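Side-chain contacts in xylulose kinase (Escherichia coli, PDB 2ITM), which phosphorylates D-xylulose to D-xylulose 5-phosphate at the expense of ATP, working as a homodimeric sugar kinase of the FGGY family: residues 400-403 with 404-408; 469-472 with 473-477. All coordinates share one frame; numbering follows the deposited sequence.

Read from the N terminus, the chain first meets interaction 1, within helix 400-410 of the beta-alpha-beta unit that links strands 390-393 and 414-417. Interaction 2 follows in helix 459-479, close to the C terminus. Each joins neighbouring turns of one helix and closes no long loop; the two run in series, neither nested nor crossed, with centres about 20 Å apart and nearest atoms about 6 Å apart. Helix 358-381 unites them, since side chains of both contacts pack against it. A second tie is direct: Met405 and Asp408 of interaction 1 touch Arg461 and Tyr465, which lie on the same helix as interaction 2.

Interaction 1: residues 400-403 with 404-408; sequences EYWR and QMLAD
Leu406 N donates to Trp402 O at 2.7 Å, the shortest of four successive i to i+4 bonds that wind residues 400-407 into alpha-helix. Met405 N reaches Tyr401 O at 3.0 Å with a nearly straight N-H...O angle of 166°, Ala407 N binds Arg403 O more bent, at 142°, and Gln404 N completes the set on Glu400 O. The guanidinium of Arg403 turns back toward the start of the helix, one of its faces lying over Glu400 CA, and its nitrogens bind Ala397 O, His455 NE2 and Gln453 OE1. These bonds fix its rotation and satisfy the charged end of a buried residue.

The helix is the connection in a beta-alpha-beta unit, running between the parallel strands 390-393 and 414-417 of the C-terminal domain, whose family belongs to the actin-like ATPase clan. Its buried side is built around the indole of Trp402, whose CG lies anti to the backbone N (chi1 -168°), which turns the ring outward from the helix, leaning toward the next turn. Two residues meet it there from different directions. Met405 comes to the edge, with SD near the ring plane and 3.8 Å from CD1, a Met-aromatic contact. Leu406 lies over one face, its CD2 methyl 3.9 Å from CZ3 on the benzo ring; its CD1 methyl is modelled too close to the indole for its exact position to be trusted. NE1 of the indole is satisfied by Leu366 O of helix 358-381. Beyond the sulfur, the bend in the Met405 chain at chi3 brings CE to the outer end of Tyr401, 3.7 Å from OH and 4.0 Å from CZ, so that one methionine bridges two aromatic side chains adjacent in sequence.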
ATOM      1  N   GLU A 400     -22.431 -17.448  -3.130  1.00 36.02           N
ATOM      2  CA  GLU A 400     -22.296 -18.704  -3.851  1.00 35.40           C
ATOM      3  C   GLU A 400     -21.023 -18.762  -4.680  1.00 31.82           C
ATOM      4  O   GLU A 400     -20.315 -19.750  -4.684  1.00 30.15           O
ATOM      5  CB  GLU A 400     -23.506 -18.900  -4.756  1.00 46.01           C
ATOM      6  CG  GLU A 400     -23.461 -20.122  -5.645  1.00 37.01           C
ATOM      7  CD  GLU A 400     -24.586 -20.122  -6.661  1.00 69.76           C
ATOM      8  OE1 GLU A 400     -24.911 -19.041  -7.180  1.00 50.08           O
ATOM      9  OE2 GLU A 400     -25.141 -21.199  -6.933  1.00 43.55           O
ATOM     10  N   TYR A 401     -20.740 -17.680  -5.379  1.00 38.07           N
ATOM     11  CA  TYR A 401     -19.525 -17.587  -6.152  1.00 43.48           C
ATOM     12  C   TYR A 401     -18.298 -17.862  -5.301  1.00 34.48           C
ATOM     13  O   TYR A 401     -17.430 -18.621  -5.692  1.00 35.36           O
ATOM     14  CB  TYR A 401     -19.407 -16.224  -6.815  1.00 46.49           C
ATOM     15  CG  TYR A 401     -18.159 -16.096  -7.641  1.00 43.47           C
ATOM     16  CD1 TYR A 401     -17.833 -17.058  -8.577  1.00 54.66           C
ATOM     17  CD2 TYR A 401     -17.298 -15.033  -7.471  1.00 52.14           C
ATOM     18  CE1 TYR A 401     -16.705 -16.958  -9.325  1.00 69.99           C
ATOM     19  CE2 TYR A 401     -16.156 -14.924  -8.214  1.00 65.53           C
ATOM     20  CZ  TYR A 401     -15.862 -15.894  -9.141  1.00 65.35           C
ATOM     21  OH  TYR A 401     -14.727 -15.805  -9.899  1.00 68.82           O
ATOM     22  N   TRP A 402     -18.229 -17.240  -4.133  1.00 39.91           N
ATOM     23  CA  TRP A 402     -17.032 -17.305  -3.349  1.00 39.09           C
ATOM     24  C   TRP A 402     -16.861 -18.642  -2.678  1.00 30.03           C
ATOM     25  O   TRP A 402     -15.787 -19.183  -2.618  1.00 33.99           O
ATOM     26  CB  TRP A 402     -16.969 -16.187  -2.326  1.00 45.54           C
ATOM     27  CG  TRP A 402     -15.617 -16.078  -1.701  1.00 49.37           C
ATOM     28  CD1 TRP A 402     -14.425 -15.961  -2.347  1.00 53.33           C
ATOM     29  CD2 TRP A 402     -15.313 -16.108  -0.316  1.00 59.21           C
ATOM     30  NE1 TRP A 402     -13.395 -15.908  -1.448  1.00 34.64           N
ATOM     31  CE2 TRP A 402     -13.913 -15.997  -0.188  1.00 65.51           C
ATOM     32  CE3 TRP A 402     -16.078 -16.215   0.841  1.00 39.17           C
ATOM     33  CZ2 TRP A 402     -13.279 -15.986   1.038  1.00 39.71           C
ATOM     34  CZ3 TRP A 402     -15.444 -16.202   2.045  1.00 62.64           C
ATOM     35  CH2 TRP A 402     -14.057 -16.090   2.140  1.00 48.84           C
ATOM     36  N   ARG A 403     -17.970 -19.186  -2.205  1.00 39.62           N
ATOM     37  CA  ARG A 403     -17.989 -20.510  -1.625  1.00 31.85           C
ATOM     38  C   ARG A 403     -17.397 -21.531  -2.580  1.00 40.45           C
ATOM     39  O   ARG A 403     -16.649 -22.412  -2.174  1.00 32.51           O
ATOM     40  CB  ARG A 403     -19.415 -20.910  -1.253  1.00 41.97           C
ATOM     41  CG  ARG A 403     -19.976 -20.239   0.003  1.00 56.53           C
ATOM     42  CD  ARG A 403     -21.121 -20.988   0.635  1.00 29.13           C
ATOM     43  NE  ARG A 403     -22.212 -21.166  -0.312  1.00 36.42           N
ATOM     44  CZ  ARG A 403     -23.143 -20.264  -0.568  1.00 31.30           C
ATOM     45  NH1 ARG A 403     -23.138 -19.101   0.046  1.00 40.70           N
ATOM     46  NH2 ARG A 403     -24.085 -20.524  -1.454  1.00 43.47           N
ATOM     47  N   GLN A 404     -17.746 -21.412  -3.853  1.00 32.71           N
ATOM     48  CA  GLN A 404     -17.218 -22.294  -4.872  1.00 29.50           C
ATOM     49  C   GLN A 404     -15.752 -22.052  -5.150  1.00 19.01           C
ATOM     50  O   GLN A 404     -14.992 -22.984  -5.308  1.00 38.19           O
ATOM     51  CB  GLN A 404     -17.985 -22.133  -6.167  1.00 26.45           C
ATOM     52  CG  GLN A 404     -17.560 -23.114  -7.213  1.00 45.56           C
ATOM     53  CD  GLN A 404     -17.889 -24.521  -6.829  1.00 38.05           C
ATOM     54  OE1 GLN A 404     -17.061 -25.411  -6.952  1.00 43.54           O
ATOM     55  NE2 GLN A 404     -19.106 -24.730  -6.364  1.00 33.67           N
ATOM     56  N   MET A 405     -15.380 -20.786  -5.238  1.00 28.11           N
ATOM     57  CA  MET A 405     -13.998 -20.411  -5.353  1.00 30.66           C
ATOM     58  C   MET A 405     -13.210 -21.014  -4.227  1.00 34.66           C
ATOM     59  O   MET A 405     -12.115 -21.523  -4.439  1.00 31.16           O
ATOM     60  CB  MET A 405     -13.828 -18.900  -5.369  1.00 35.27           C
ATOM     61  CG  MET A 405     -12.373 -18.466  -5.357  1.00 33.71           C
ATOM     62  SD  MET A 405     -12.096 -16.709  -5.286  1.00 33.23           S
ATOM     63  CE  MET A 405     -12.610 -16.268  -6.904  1.00 31.09           C
ATOM     64  N   LEU A 406     -13.758 -20.960  -3.018  1.00 28.52           N
ATOM     65  CA  LEU A 406     -13.116 -21.546  -1.849  1.00 13.61           C
ATOM     66  C   LEU A 406     -12.943 -23.044  -1.978  1.00 20.42           C
ATOM     67  O   LEU A 406     -11.959 -23.600  -1.532  1.00 25.04           O
ATOM     68  CB  LEU A 406     -13.922 -21.257  -0.595  1.00 35.71           C
ATOM     69  CG  LEU A 406     -13.406 -20.215   0.382  1.00 34.87           C
ATOM     70  CD1 LEU A 406     -12.970 -18.991  -0.348  1.00 42.82           C
ATOM     71  CD2 LEU A 406     -14.454 -19.880   1.402  1.00 29.66           C
ATOM     72  N   ALA A 407     -13.923 -23.685  -2.586  1.00 19.11           N
ATOM     73  CA  ALA A 407     -13.849 -25.102  -2.829  1.00 32.33           C
ATOM     74  C   ALA A 407     -12.838 -25.457  -3.913  1.00 26.72           C
ATOM     75  O   ALA A 407     -12.116 -26.431  -3.800  1.00 33.40           O
ATOM     76  CB  ALA A 407     -15.209 -25.623  -3.175  1.00 29.10           C
ATOM     77  N   ASP A 408     -12.792 -24.641  -4.954  1.00 38.08           N
ATOM     78  CA  ASP A 408     -11.891 -24.851  -6.070  1.00 21.86           C
ATOM     79  C   ASP A 408     -10.453 -24.714  -5.634  1.00 31.24           C
ATOM     80  O   ASP A 408      -9.610 -25.535  -5.952  1.00 30.32           O
ATOM     81  CB  ASP A 408     -12.199 -23.844  -7.170  1.00 29.99           C
ATOM     82  CG  ASP A 408     -13.560 -24.064  -7.821  1.00 31.81           C
ATOM     83  OD1 ASP A 408     -14.120 -25.165  -7.708  1.00 23.47           O
ATOM     84  OD2 ASP A 408     -14.118 -23.177  -8.480  1.00 24.59           O
TER

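Interaction 2: residues 469-472 with 473-477; sequences RETF and RRLYQ
The guanidinium of Arg469 carries NH1 of Arg473 over the centre of one face, 3.8 Å above the plane. The two groups stand almost at right angles, their planes 77° apart, with Arg469 CZ in plane at the edge of the Arg473 guanidinium. One face of the latter lies over backbone, with Arg469 O above its centre and Glu470 N nearer the rim. Phe472 has Tyr476 CB over one face; the two side chains run side by side and point the same way, but their rings meet obliquely, Phe472 CZ coming to 3.9 Å from Tyr476 CD1. Both have CG anti to the backbone N (chi1 172° and -177°), so both side chains project from the same side of the helix, leaning slightly toward its C-terminal end. Tyr476 in turn stacks on Tyr332. Beneath them run the i to i+4 bonds, including Arg473 N to Arg469 O at 2.9 Å and Tyr476 N to Phe472 O at 2.8 Å.

Helix 358-381 supplies the acids: Asp378 pairs with Arg469 and Asp375 with Arg473. NH1 of Arg469 and NH1 of Arg473, 3.9 Å apart, thus share a patch of negative charge, which would offset theirs and favour docking of this C-terminal helix.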
ATOM      1  N   ARG A 469      -1.450 -20.767  -5.450  1.00 17.72           N
ATOM      2  CA  ARG A 469      -1.283 -21.036  -4.025  1.00 18.63           C
ATOM      3  C   ARG A 469       0.191 -21.081  -3.655  1.00 27.80           C
ATOM      4  O   ARG A 469       0.600 -20.508  -2.666  1.00 23.73           O
ATOM      5  CB  ARG A 469      -1.950 -22.366  -3.649  1.00 32.31           C
ATOM      6  CG  ARG A 469      -3.410 -22.271  -3.236  1.00 38.03           C
ATOM      7  CD  ARG A 469      -4.176 -23.562  -3.312  1.00 30.29           C
ATOM      8  NE  ARG A 469      -4.222 -24.315  -2.064  1.00 34.83           N
ATOM      9  CZ  ARG A 469      -4.031 -23.802  -0.878  1.00 26.17           C
ATOM     10  NH1 ARG A 469      -3.778 -22.517  -0.754  1.00 62.74           N
ATOM     11  NH2 ARG A 469      -4.085 -24.568   0.193  1.00 35.09           N
ATOM     12  N   GLU A 470       0.966 -21.785  -4.468  1.00 18.33           N
ATOM     13  CA  GLU A 470       2.411 -21.848  -4.341  1.00 19.99           C
ATOM     14  C   GLU A 470       3.025 -20.468  -4.415  1.00 16.06           C
ATOM     15  O   GLU A 470       3.883 -20.124  -3.640  1.00 27.38           O
ATOM     16  CB  GLU A 470       2.949 -22.705  -5.465  1.00 23.66           C
ATOM     17  CG  GLU A 470       4.369 -23.186  -5.316  1.00 52.73           C
ATOM     18  CD  GLU A 470       4.778 -24.059  -6.487  1.00 60.30           C
ATOM     19  OE1 GLU A 470       3.976 -24.921  -6.895  1.00 62.15           O
ATOM     20  OE2 GLU A 470       5.884 -23.863  -7.004  1.00 68.99           O
ATOM     21  N   THR A 471       2.565 -19.681  -5.363  1.00 21.44           N
ATOM     22  CA  THR A 471       3.085 -18.345  -5.541  1.00 25.32           C
ATOM     23  C   THR A 471       2.718 -17.438  -4.367  1.00 29.85           C
ATOM     24  O   THR A 471       3.563 -16.756  -3.815  1.00 23.79           O
ATOM     25  CB  THR A 471       2.624 -17.760  -6.880  1.00 21.43           C
ATOM     26  OG1 THR A 471       3.354 -18.372  -7.941  1.00 22.25           O
ATOM     27  CG2 THR A 471       3.018 -16.321  -6.985  1.00 19.21           C
ATOM     28  N   PHE A 472       1.448 -17.458  -3.995  1.00 23.58           N
ATOM     29  CA  PHE A 472       0.967 -16.826  -2.771  1.00 33.24           C
ATOM     30  C   PHE A 472       1.800 -17.125  -1.524  1.00 15.33           C
ATOM     31  O   PHE A 472       2.209 -16.233  -0.855  1.00 19.91           O
ATOM     32  CB  PHE A 472      -0.507 -17.161  -2.538  1.00 25.14           C
ATOM     33  CG  PHE A 472      -1.037 -16.706  -1.211  1.00 23.13           C
ATOM     34  CD1 PHE A 472      -1.563 -15.451  -1.056  1.00 22.48           C
ATOM     35  CD2 PHE A 472      -1.013 -17.540  -0.123  1.00 27.46           C
ATOM     36  CE1 PHE A 472      -2.045 -15.044   0.157  1.00 28.03           C
ATOM     37  CE2 PHE A 472      -1.491 -17.131   1.087  1.00 24.37           C
ATOM     38  CZ  PHE A 472      -2.009 -15.884   1.226  1.00 19.41           C
ATOM     39  N   ARG A 473       2.017 -18.401  -1.240  1.00 17.54           N
ATOM     40  CA  ARG A 473       2.788 -18.826  -0.109  1.00 17.96           C
ATOM     41  C   ARG A 473       4.206 -18.278  -0.129  1.00 19.57           C
ATOM     42  O   ARG A 473       4.730 -17.897   0.893  1.00 23.55           O
ATOM     43  CB  ARG A 473       2.836 -20.339  -0.004  1.00 24.71           C
ATOM     44  CG  ARG A 473       1.607 -20.935   0.598  1.00 22.66           C
ATOM     45  CD  ARG A 473       1.668 -22.408   0.861  1.00 26.26           C
ATOM     46  NE  ARG A 473       2.004 -23.181  -0.314  1.00 33.02           N
ATOM     47  CZ  ARG A 473       1.132 -23.843  -1.040  1.00 37.92           C
ATOM     48  NH1 ARG A 473      -0.145 -23.832  -0.732  1.00 27.52           N
ATOM     49  NH2 ARG A 473       1.544 -24.520  -2.088  1.00 38.78           N
ATOM     50  N   ARG A 474       4.820 -18.274  -1.303  1.00 28.02           N
ATOM     51  CA  ARG A 474       6.146 -17.711  -1.510  1.00 26.27           C
ATOM     52  C   ARG A 474       6.174 -16.234  -1.158  1.00 20.95           C
ATOM     53  O   ARG A 474       6.981 -15.794  -0.367  1.00 24.50           O
ATOM     54  CB  ARG A 474       6.559 -17.891  -2.972  1.00 50.87           C
ATOM     55  CG  ARG A 474       8.048 -17.912  -3.237  1.00 61.40           C
ATOM     56  CD  ARG A 474       8.487 -17.207  -4.523  1.00 72.49           C
ATOM     57  NE  ARG A 474       7.641 -17.503  -5.674  1.00 90.16           N
ATOM     58  CZ  ARG A 474       7.281 -18.719  -6.048  1.00 79.36           C
ATOM     59  NH1 ARG A 474       7.692 -19.777  -5.366  1.00 71.43           N
ATOM     60  NH2 ARG A 474       6.521 -18.878  -7.095  1.00 67.21           N
ATOM     61  N   LEU A 475       5.268 -15.480  -1.757  1.00 24.41           N
ATOM     62  CA  LEU A 475       5.161 -14.063  -1.500  1.00 14.19           C
ATOM     63  C   LEU A 475       4.818 -13.753  -0.049  1.00 29.06           C
ATOM     64  O   LEU A 475       5.417 -12.882   0.548  1.00 24.74           O
ATOM     65  CB  LEU A 475       4.142 -13.424  -2.437  1.00 27.85           C
ATOM     66  CG  LEU A 475       4.445 -13.242  -3.924  1.00 42.70           C
ATOM     67  CD1 LEU A 475       3.313 -12.540  -4.618  1.00 24.16           C
ATOM     68  CD2 LEU A 475       5.733 -12.496  -4.148  1.00 55.51           C
ATOM     69  N   TYR A 476       3.847 -14.466   0.506  1.00 23.43           N
ATOM     70  CA  TYR A 476       3.413 -14.251   1.884  1.00 21.13           C
ATOM     71  C   TYR A 476       4.594 -14.393   2.846  1.00 24.92           C
ATOM     72  O   TYR A 476       4.882 -13.512   3.633  1.00 23.47           O
ATOM     73  CB  TYR A 476       2.298 -15.239   2.233  1.00 24.12           C
ATOM     74  CG  TYR A 476       1.676 -15.101   3.605  1.00 25.48           C
ATOM     75  CD1 TYR A 476       0.514 -14.376   3.796  1.00 23.30           C
ATOM     76  CD2 TYR A 476       2.227 -15.731   4.700  1.00 24.59           C
ATOM     77  CE1 TYR A 476      -0.056 -14.262   5.036  1.00 20.04           C
ATOM     78  CE2 TYR A 476       1.661 -15.619   5.934  1.00 23.19           C
ATOM     79  CZ  TYR A 476       0.521 -14.883   6.101  1.00 24.90           C
ATOM     80  OH  TYR A 476      -0.041 -14.776   7.335  1.00 27.66           O
ATOM     81  N   GLN A 477       5.293 -15.509   2.745  1.00 24.23           N
ATOM     82  CA  GLN A 477       6.519 -15.683   3.483  1.00 23.75           C
ATOM     83  C   GLN A 477       7.528 -14.544   3.333  1.00 23.82           C
ATOM     84  O   GLN A 477       8.061 -14.061   4.312  1.00 28.08           O
ATOM     85  CB  GLN A 477       7.137 -17.029   3.174  1.00 33.47           C
ATOM     86  CG  GLN A 477       6.450 -18.183   3.879  1.00 46.13           C
ATOM     87  CD  GLN A 477       6.360 -17.985   5.380  1.00 58.50           C
ATOM     88  OE1 GLN A 477       7.376 -17.807   6.043  1.00 32.03           O
ATOM     89  NE2 GLN A 477       5.141 -18.012   5.916  1.00 38.91           N
TER